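Local structure of lipoprotein outS (Dickeya dadantii, 3UTK) at residues Q46-V51 with E98-G103; L73-N78 with L126-T131. The protein is the pilotin of a type II secretion system, interacting with secretin OutD and needed for moving pectate lyases and cellulases across the outer membrane. All coordinates share one frame; numbering follows the deposited sequence.

Interaction 1. Residues Q46-V51 with E98-G103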
ATOM      1  N   GLN A  46      -1.364   8.533   2.623  1.00 35.65           N
ATOM      2  CA  GLN A  46      -2.430   7.627   2.223  1.00 33.43           C
ATOM      3  C   GLN A  46      -1.916   6.557   1.267  1.00 29.49           C
ATOM      4  O   GLN A  46      -2.246   5.383   1.411  1.00 27.96           O
ATOM      5  CB  GLN A  46      -3.607   8.396   1.604  1.00 37.14           C
ATOM      6  CG  GLN A  46      -4.398   9.209   2.626  1.00 42.00           C
ATOM      7  CD  GLN A  46      -5.704   9.768   2.085  1.00 45.25           C
ATOM      8  OE1 GLN A  46      -6.069   9.544   0.929  1.00 45.59           O
ATOM      9  NE2 GLN A  46      -6.419  10.501   2.931  1.00 47.58           N
ATOM     10  N   LEU A  47      -1.111   6.967   0.289  1.00 27.63           N
ATOM     11  CA  LEU A  47      -0.551   6.022  -0.674  1.00 25.54           C
ATOM     12  C   LEU A  47       0.399   5.043   0.003  1.00 26.25           C
ATOM     13  O   LEU A  47       0.383   3.848  -0.303  1.00 25.49           O
ATOM     14  CB  LEU A  47       0.176   6.758  -1.797  1.00 26.83           C
ATOM     15  CG  LEU A  47      -0.701   7.716  -2.599  1.00 25.84           C
ATOM     16  CD1 LEU A  47       0.128   8.437  -3.658  1.00 28.20           C
ATOM     17  CD2 LEU A  47      -1.859   6.969  -3.231  1.00 28.01           C
ATOM     18  N   ALA A  48       1.214   5.554   0.925  1.00 25.04           N
ATOM     19  CA  ALA A  48       2.200   4.735   1.617  1.00 24.69           C
ATOM     20  C   ALA A  48       1.507   3.670   2.448  1.00 25.89           C
ATOM     21  O   ALA A  48       1.988   2.542   2.557  1.00 27.49           O
ATOM     22  CB  ALA A  48       3.115   5.602   2.499  1.00 24.92           C
ATOM     23  N   SER A  49       0.371   4.037   3.027  1.00 23.40           N
ATOM     24  CA  SER A  49      -0.434   3.095   3.794  1.00 23.46           C
ATOM     25  C   SER A  49      -0.950   1.938   2.927  1.00 23.43           C
ATOM     26  O   SER A  49      -0.977   0.786   3.363  1.00 21.10           O
ATOM     27  CB  SER A  49      -1.596   3.825   4.473  1.00 22.81           C
ATOM     28  OG  SER A  49      -2.474   2.911   5.111  1.00 24.19           O
ATOM     29  N   LEU A  50      -1.360   2.248   1.701  1.00 22.05           N
ATOM     30  CA  LEU A  50      -1.860   1.231   0.778  1.00 21.37           C
ATOM     31  C   LEU A  50      -0.719   0.318   0.345  1.00 19.52           C
ATOM     32  O   LEU A  50      -0.872  -0.887   0.280  1.00 18.83           O
ATOM     33  CB  LEU A  50      -2.516   1.881  -0.449  1.00 23.00           C
ATOM     34  CG  LEU A  50      -3.896   2.515  -0.249  1.00 23.59           C
ATOM     35  CD1 LEU A  50      -4.298   3.351  -1.466  1.00 25.15           C
ATOM     36  CD2 LEU A  50      -4.951   1.454   0.037  1.00 24.03           C
ATOM     37  N   VAL A  51       0.438   0.905   0.070  1.00 17.35           N
ATOM     38  CA  VAL A  51       1.603   0.116  -0.296  1.00 19.12           C
ATOM     39  C   VAL A  51       2.020  -0.816   0.853  1.00 21.28           C
ATOM     40  O   VAL A  51       2.289  -1.997   0.633  1.00 22.22           O
ATOM     41  CB  VAL A  51       2.776   1.025  -0.709  1.00 20.35           C
ATOM     42  CG1 VAL A  51       3.997   0.189  -1.025  1.00 24.15           C
ATOM     43  CG2 VAL A  51       2.373   1.866  -1.930  1.00 22.56           C
ATOM     44  N   GLU A  98       7.910   1.472   3.280  1.00 34.99           N
ATOM     45  CA  GLU A  98       8.658   0.441   3.987  1.00 34.73           C
ATOM     46  C   GLU A  98       8.622   0.688   5.495  1.00 35.20           C
ATOM     47  O   GLU A  98       8.484  -0.255   6.278  1.00 33.49           O
ATOM     48  CB  GLU A  98      10.100   0.368   3.469  1.00 35.13           C
ATOM     49  CG  GLU A  98      10.999  -0.643   4.186  1.00 36.92           C
ATOM     50  CD  GLU A  98      10.540  -2.089   4.032  1.00 39.91           C
ATOM     51  OE1 GLU A  98       9.661  -2.361   3.190  1.00 39.22           O
ATOM     52  OE2 GLU A  98      11.067  -2.960   4.761  1.00 43.56           O
ATOM     53  N   ASN A  99       8.734   1.950   5.903  1.00 34.84           N
ATOM     54  CA  ASN A  99       8.661   2.290   7.329  1.00 34.84           C
ATOM     55  C   ASN A  99       7.321   1.908   7.951  1.00 32.64           C
ATOM     56  O   ASN A  99       7.269   1.367   9.057  1.00 33.47           O
ATOM     57  CB  ASN A  99       8.932   3.776   7.557  1.00 37.93           C
ATOM     58  CG  ASN A  99      10.382   4.141   7.331  1.00 44.96           C
ATOM     59  OD1 ASN A  99      10.743   5.322   7.310  1.00 48.31           O
ATOM     60  ND2 ASN A  99      11.224   3.130   7.155  1.00 44.09           N
ATOM     61  N   LEU A 100       6.237   2.197   7.236  1.00 28.91           N
ATOM     62  CA  LEU A 100       4.894   1.849   7.696  1.00 27.07           C
ATOM     63  C   LEU A 100       4.685   0.337   7.731  1.00 26.49           C
ATOM     64  O   LEU A 100       3.994  -0.178   8.600  1.00 24.62           O
ATOM     65  CB  LEU A 100       3.827   2.503   6.806  1.00 26.19           C
ATOM     66  CG  LEU A 100       3.586   4.010   6.938  1.00 25.99           C
ATOM     67  CD1 LEU A 100       2.562   4.454   5.910  1.00 25.71           C
ATOM     68  CD2 LEU A 100       3.132   4.389   8.351  1.00 26.01           C
ATOM     69  N   TYR A 101       5.278  -0.371   6.774  1.00 25.55           N
ATOM     70  CA  TYR A 101       5.224  -1.828   6.772  1.00 24.68           C
ATOM     71  C   TYR A 101       5.927  -2.363   8.015  1.00 22.78           C
ATOM     72  O   TYR A 101       5.397  -3.218   8.717  1.00 24.17           O
ATOM     73  CB  TYR A 101       5.847  -2.400   5.487  1.00 23.43           C
ATOM     74  CG  TYR A 101       6.115  -3.889   5.545  1.00 24.67           C
ATOM     75  CD1 TYR A 101       5.074  -4.804   5.466  1.00 23.68           C
ATOM     76  CD2 TYR A 101       7.407  -4.378   5.690  1.00 25.01           C
ATOM     77  CE1 TYR A 101       5.309  -6.161   5.525  1.00 26.46           C
ATOM     78  CE2 TYR A 101       7.652  -5.736   5.749  1.00 26.40           C
ATOM     79  CZ  TYR A 101       6.599  -6.625   5.668  1.00 26.86           C
ATOM     80  OH  TYR A 101       6.831  -7.979   5.731  1.00 27.52           O
ATOM     81  N   GLN A 102       7.115  -1.849   8.299  1.00 24.05           N
ATOM     82  CA  GLN A 102       7.830  -2.282   9.494  1.00 26.16           C
ATOM     83  C   GLN A 102       7.021  -1.971  10.755  1.00 27.02           C
ATOM     84  O   GLN A 102       7.047  -2.734  11.724  1.00 29.45           O
ATOM     85  CB  GLN A 102       9.217  -1.636   9.561  1.00 28.58           C
ATOM     86  CG  GLN A 102      10.168  -2.098   8.462  1.00 33.47           C
ATOM     87  CD  GLN A 102      10.459  -3.590   8.521  1.00 36.82           C
ATOM     88  OE1 GLN A 102      10.663  -4.240   7.494  1.00 38.78           O
ATOM     89  NE2 GLN A 102      10.481  -4.138   9.725  1.00 36.49           N
ATOM     90  N   GLY A 103       6.297  -0.856  10.733  1.00 25.97           N
ATOM     91  CA  GLY A 103       5.444  -0.473  11.848  1.00 25.77           C
ATOM     92  C   GLY A 103       4.313  -1.467  12.073  1.00 22.99           C
ATOM     93  O   GLY A 103       3.994  -1.819  13.216  1.00 22.04           O
TER

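Interaction 2. Residues L73-N78 with L126-T131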
ATOM      1  N   LEU A  73       4.065  -0.030  -5.788  1.00 24.54           N
ATOM      2  CA  LEU A  73       4.313   1.406  -5.804  1.00 26.11           C
ATOM      3  C   LEU A  73       3.746   2.078  -7.056  1.00 27.45           C
ATOM      4  O   LEU A  73       3.132   3.147  -6.982  1.00 25.92           O
ATOM      5  CB  LEU A  73       5.812   1.692  -5.727  1.00 30.11           C
ATOM      6  CG  LEU A  73       6.125   3.061  -5.140  1.00 39.02           C
ATOM      7  CD1 LEU A  73       5.991   2.965  -3.624  1.00 37.45           C
ATOM      8  CD2 LEU A  73       7.523   3.528  -5.539  1.00 43.47           C
ATOM      9  N   LYS A  74       3.974   1.451  -8.204  1.00 26.90           N
ATOM     10  CA  LYS A  74       3.502   1.996  -9.465  1.00 26.32           C
ATOM     11  C   LYS A  74       1.980   2.074  -9.448  1.00 26.13           C
ATOM     12  O   LYS A  74       1.393   2.988 -10.028  1.00 26.35           O
ATOM     13  CB  LYS A  74       3.982   1.125 -10.627  1.00 28.50           C
ATOM     14  CG  LYS A  74       3.633   1.662 -11.999  1.00 35.09           C
ATOM     15  CD  LYS A  74       3.953   0.648 -13.078  1.00 42.31           C
ATOM     16  CE  LYS A  74       5.426   0.268 -13.072  1.00 48.53           C
ATOM     17  NZ  LYS A  74       5.791  -0.459 -14.332  1.00 52.72           N
ATOM     18  N   THR A  75       1.344   1.116  -8.776  1.00 23.68           N
ATOM     19  CA  THR A  75      -0.110   1.106  -8.670  1.00 23.00           C
ATOM     20  C   THR A  75      -0.609   2.282  -7.837  1.00 24.48           C
ATOM     21  O   THR A  75      -1.603   2.925  -8.184  1.00 23.34           O
ATOM     22  CB  THR A  75      -0.622  -0.199  -8.047  1.00 23.04           C
ATOM     23  OG1 THR A  75      -0.181  -1.308  -8.842  1.00 25.84           O
ATOM     24  CG2 THR A  75      -2.138  -0.197  -7.992  1.00 21.73           C
ATOM     25  N   ALA A  76       0.090   2.574  -6.745  1.00 24.65           N
ATOM     26  CA  ALA A  76      -0.281   3.699  -5.897  1.00 23.43           C
ATOM     27  C   ALA A  76      -0.120   5.009  -6.665  1.00 25.86           C
ATOM     28  O   ALA A  76      -0.959   5.907  -6.572  1.00 25.38           O
ATOM     29  CB  ALA A  76       0.565   3.712  -4.603  1.00 23.75           C
ATOM     30  N   VAL A  77       0.962   5.120  -7.425  1.00 27.65           N
ATOM     31  CA  VAL A  77       1.176   6.315  -8.229  1.00 27.92           C
ATOM     32  C   VAL A  77       0.053   6.469  -9.259  1.00 27.04           C
ATOM     33  O   VAL A  77      -0.467   7.567  -9.447  1.00 26.97           O
ATOM     34  CB  VAL A  77       2.568   6.330  -8.893  1.00 30.23           C
ATOM     35  CG1 VAL A  77       2.679   7.472  -9.879  1.00 31.16           C
ATOM     36  CG2 VAL A  77       3.662   6.432  -7.825  1.00 32.80           C
ATOM     37  N   ASN A  78      -0.346   5.367  -9.895  1.00 26.84           N
ATOM     38  CA  ASN A  78      -1.422   5.409 -10.890  1.00 28.04           C
ATOM     39  C   ASN A  78      -2.755   5.848 -10.300  1.00 25.78           C
ATOM     40  O   ASN A  78      -3.480   6.642 -10.897  1.00 25.59           O
ATOM     41  CB  ASN A  78      -1.574   4.061 -11.594  1.00 32.75           C
ATOM     42  CG  ASN A  78      -0.525   3.846 -12.671  1.00 40.32           C
ATOM     43  OD1 ASN A  78       0.321   4.707 -12.909  1.00 42.17           O
ATOM     44  ND2 ASN A  78      -0.567   2.686 -13.318  1.00 44.26           N
ATOM     45  N   LEU A 126      -6.209  -3.881  -4.755  1.00 20.30           N
ATOM     46  CA  LEU A 126      -5.671  -5.078  -5.396  1.00 19.86           C
ATOM     47  C   LEU A 126      -6.197  -5.209  -6.833  1.00 21.87           C
ATOM     48  O   LEU A 126      -5.479  -5.655  -7.728  1.00 24.22           O
ATOM     49  CB  LEU A 126      -5.975  -6.343  -4.585  1.00 20.17           C
ATOM     50  CG  LEU A 126      -5.564  -6.304  -3.109  1.00 20.36           C
ATOM     51  CD1 LEU A 126      -5.818  -7.645  -2.439  1.00 22.77           C
ATOM     52  CD2 LEU A 126      -4.113  -5.875  -2.924  1.00 21.04           C
ATOM     53  N   ASP A 127      -7.447  -4.815  -7.052  1.00 23.92           N
ATOM     54  CA  ASP A 127      -8.011  -4.813  -8.407  1.00 26.25           C
ATOM     55  C   ASP A 127      -7.229  -3.878  -9.340  1.00 28.24           C
ATOM     56  O   ASP A 127      -6.966  -4.207 -10.506  1.00 30.61           O
ATOM     57  CB  ASP A 127      -9.480  -4.393  -8.382  1.00 27.99           C
ATOM     58  CG  ASP A 127     -10.411  -5.529  -7.991  1.00 33.21           C
ATOM     59  OD1 ASP A 127      -9.932  -6.665  -7.786  1.00 33.96           O
ATOM     60  OD2 ASP A 127     -11.634  -5.284  -7.908  1.00 36.34           O
ATOM     61  N   ALA A 128      -6.866  -2.712  -8.818  1.00 25.65           N
ATOM     62  CA  ALA A 128      -6.100  -1.722  -9.575  1.00 26.99           C
ATOM     63  C   ALA A 128      -4.736  -2.276  -9.966  1.00 27.10           C
ATOM     64  O   ALA A 128      -4.169  -1.925 -11.003  1.00 26.34           O
ATOM     65  CB  ALA A 128      -5.939  -0.451  -8.756  1.00 28.79           C
ATOM     66  N   MET A 129      -4.208  -3.147  -9.123  1.00 29.92           N
ATOM     67  CA  MET A 129      -2.901  -3.735  -9.349  1.00 32.69           C
ATOM     68  C   MET A 129      -2.847  -4.632 -10.576  1.00 34.99           C
ATOM     69  O   MET A 129      -1.798  -4.782 -11.190  1.00 38.13           O
ATOM     70  CB  MET A 129      -2.504  -4.545  -8.127  1.00 33.01           C
ATOM     71  CG  MET A 129      -1.216  -4.139  -7.519  1.00 31.76           C
ATOM     72  SD  MET A 129      -1.081  -5.024  -5.967  1.00 30.04           S
ATOM     73  CE  MET A 129      -1.496  -3.738  -4.793  1.00 27.60           C
ATOM     74  N   ARG A 130      -3.969  -5.254 -10.917  1.00 38.57           N
ATOM     75  CA  ARG A 130      -4.019  -6.093 -12.108  1.00 41.92           C
ATOM     76  C   ARG A 130      -3.754  -5.291 -13.372  1.00 47.93           C
ATOM     77  O   ARG A 130      -3.046  -5.744 -14.267  1.00 50.24           O
ATOM     78  CB  ARG A 130      -5.372  -6.775 -12.216  1.00 41.74           C
ATOM     79  CG  ARG A 130      -5.679  -7.631 -11.031  1.00 40.65           C
ATOM     80  CD  ARG A 130      -6.298  -8.926 -11.471  1.00 41.01           C
ATOM     81  NE  ARG A 130      -6.995  -9.552 -10.366  1.00 41.34           N
ATOM     82  CZ  ARG A 130      -7.884 -10.524 -10.514  1.00 38.63           C
ATOM     83  NH1 ARG A 130      -8.172 -10.975 -11.726  1.00 39.88           N
ATOM     84  NH2 ARG A 130      -8.481 -11.037  -9.451  1.00 40.45           N
ATOM     85  N   THR A 131      -4.331  -4.098 -13.439  1.00 51.63           N
ATOM     86  CA  THR A 131      -4.193  -3.257 -14.621  1.00 54.91           C
ATOM     87  C   THR A 131      -2.744  -2.811 -14.803  1.00 55.40           C
ATOM     88  O   THR A 131      -2.352  -2.365 -15.880  1.00 57.49           O
ATOM     89  CB  THR A 131      -5.107  -2.022 -14.537  1.00 56.50           C
ATOM     90  OG1 THR A 131      -4.569  -1.089 -13.592  1.00 57.84           O
ATOM     91  CG2 THR A 131      -6.505  -2.429 -14.100  1.00 56.41           C
TER
HETATM   92  O   HOH W   1      -2.712   1.541 -14.087  1.00 48.30           O

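Interaction 1. Residues Q46-V51 with E98-G103
L100 reaches across to A48 and S49 with a single methyl group, and nearly all of this contact hangs on it. CD1 lies 3.6 Å from the CB of A48, methyl against methyl, and equally close (3.6 Å) to the backbone N of S49, so it rests in the angle between a side chain and the main chain of helix 40-60. The CB of S49 is a looser neighbour of that CD1, at 4.4 Å. The reach comes from the leucine's extended form: with chi2 at 176°, CD1 continues the line of CA, CB and CG outward, while CD2 branches off and stays farther from A48. The contact is small, burying 106 Å² over both segments, and is made by van der Waals forces. The closest backbone approach is 6.7 Å, between the CA atoms of S49 and L100.

In the pilotin fold, built of nested, perpendicular alpha-helical hairpins, this is one of the places where helix 94-106 meets helix 40-60. A48 is the buried partner, also covered by L93, just before helix 94-106, and by L96 and S97 within it; S49 faces outward, and its hydroxyl turns away from the leucine. A52, one turn further on, touches L100 too. Farther along helix 40-60, Y101 lies on K55, V59 and Q60, and the NZ of K55 forms a salt bridge with the OE1 of E98, a charged tie beside the leucine contact.

Interaction 2. Residues L73-N78 with L126-T131
T75 drives its branched side chain into the backbone and side chains of A128 and M129, and here the two helices come close: the CA atoms of T75 and M129 are 5.6 Å apart. The side chains of T75 and M129 cross at about a right angle. OG1 of T75 meets the CG methylene of M129 at 3.3 Å, a snug fit. That hydroxyl is not left to the methionine alone, since it is hydrogen-bonded back to the carbonyl O of T71 in its own helix. The methyl takes the other direction: CG2, anti to the backbone N of T75, lies 3.9 Å from the CB of A128 and 3.8 Å from the main-chain N of M129. The side chain of M129 runs on to touch S54 of helix 40-60.

On the side of N78 and the exposed T131 the contact is looser. These two residues do not touch directly; a water links them, weakly bound by ND2 of N78 at 2.6 Å and donating to OG1 of T131 at 3.3 Å. The same OG1 donates to the carbonyl O of A128 at 2.7 Å, tilted 18° from the carbonyl plane, tying the threonine back to the residue three positions earlier. F125 and V132 also touch T75, where helix 123-131 packs on helix 69-82 within the nested helical hairpins of the pilotin fold.

Interactions 1 and 2 have centres 15 Å apart, and helix 40-60 connects them. While A48 and S49 receive helix 94-106, the neighbouring L47 and V51 pack directly on the first segment of interaction 2: CD2 of L47 lies 3.6 Å from the carbonyl O of A76, and CG2 of V51 lies 3.7 Å from the CB of A76 and 4.1 Å from CD1 of L73. Helix 69-82 thus lies against helix 40-60 through L73 and A76 and meets helix 123-131 largely at T75. Along the chain the segments alternate, so the two contacts interlock distant parts of the sequence. A disulfide between C61 and C115 adds a covalent tie to the same all-helical body.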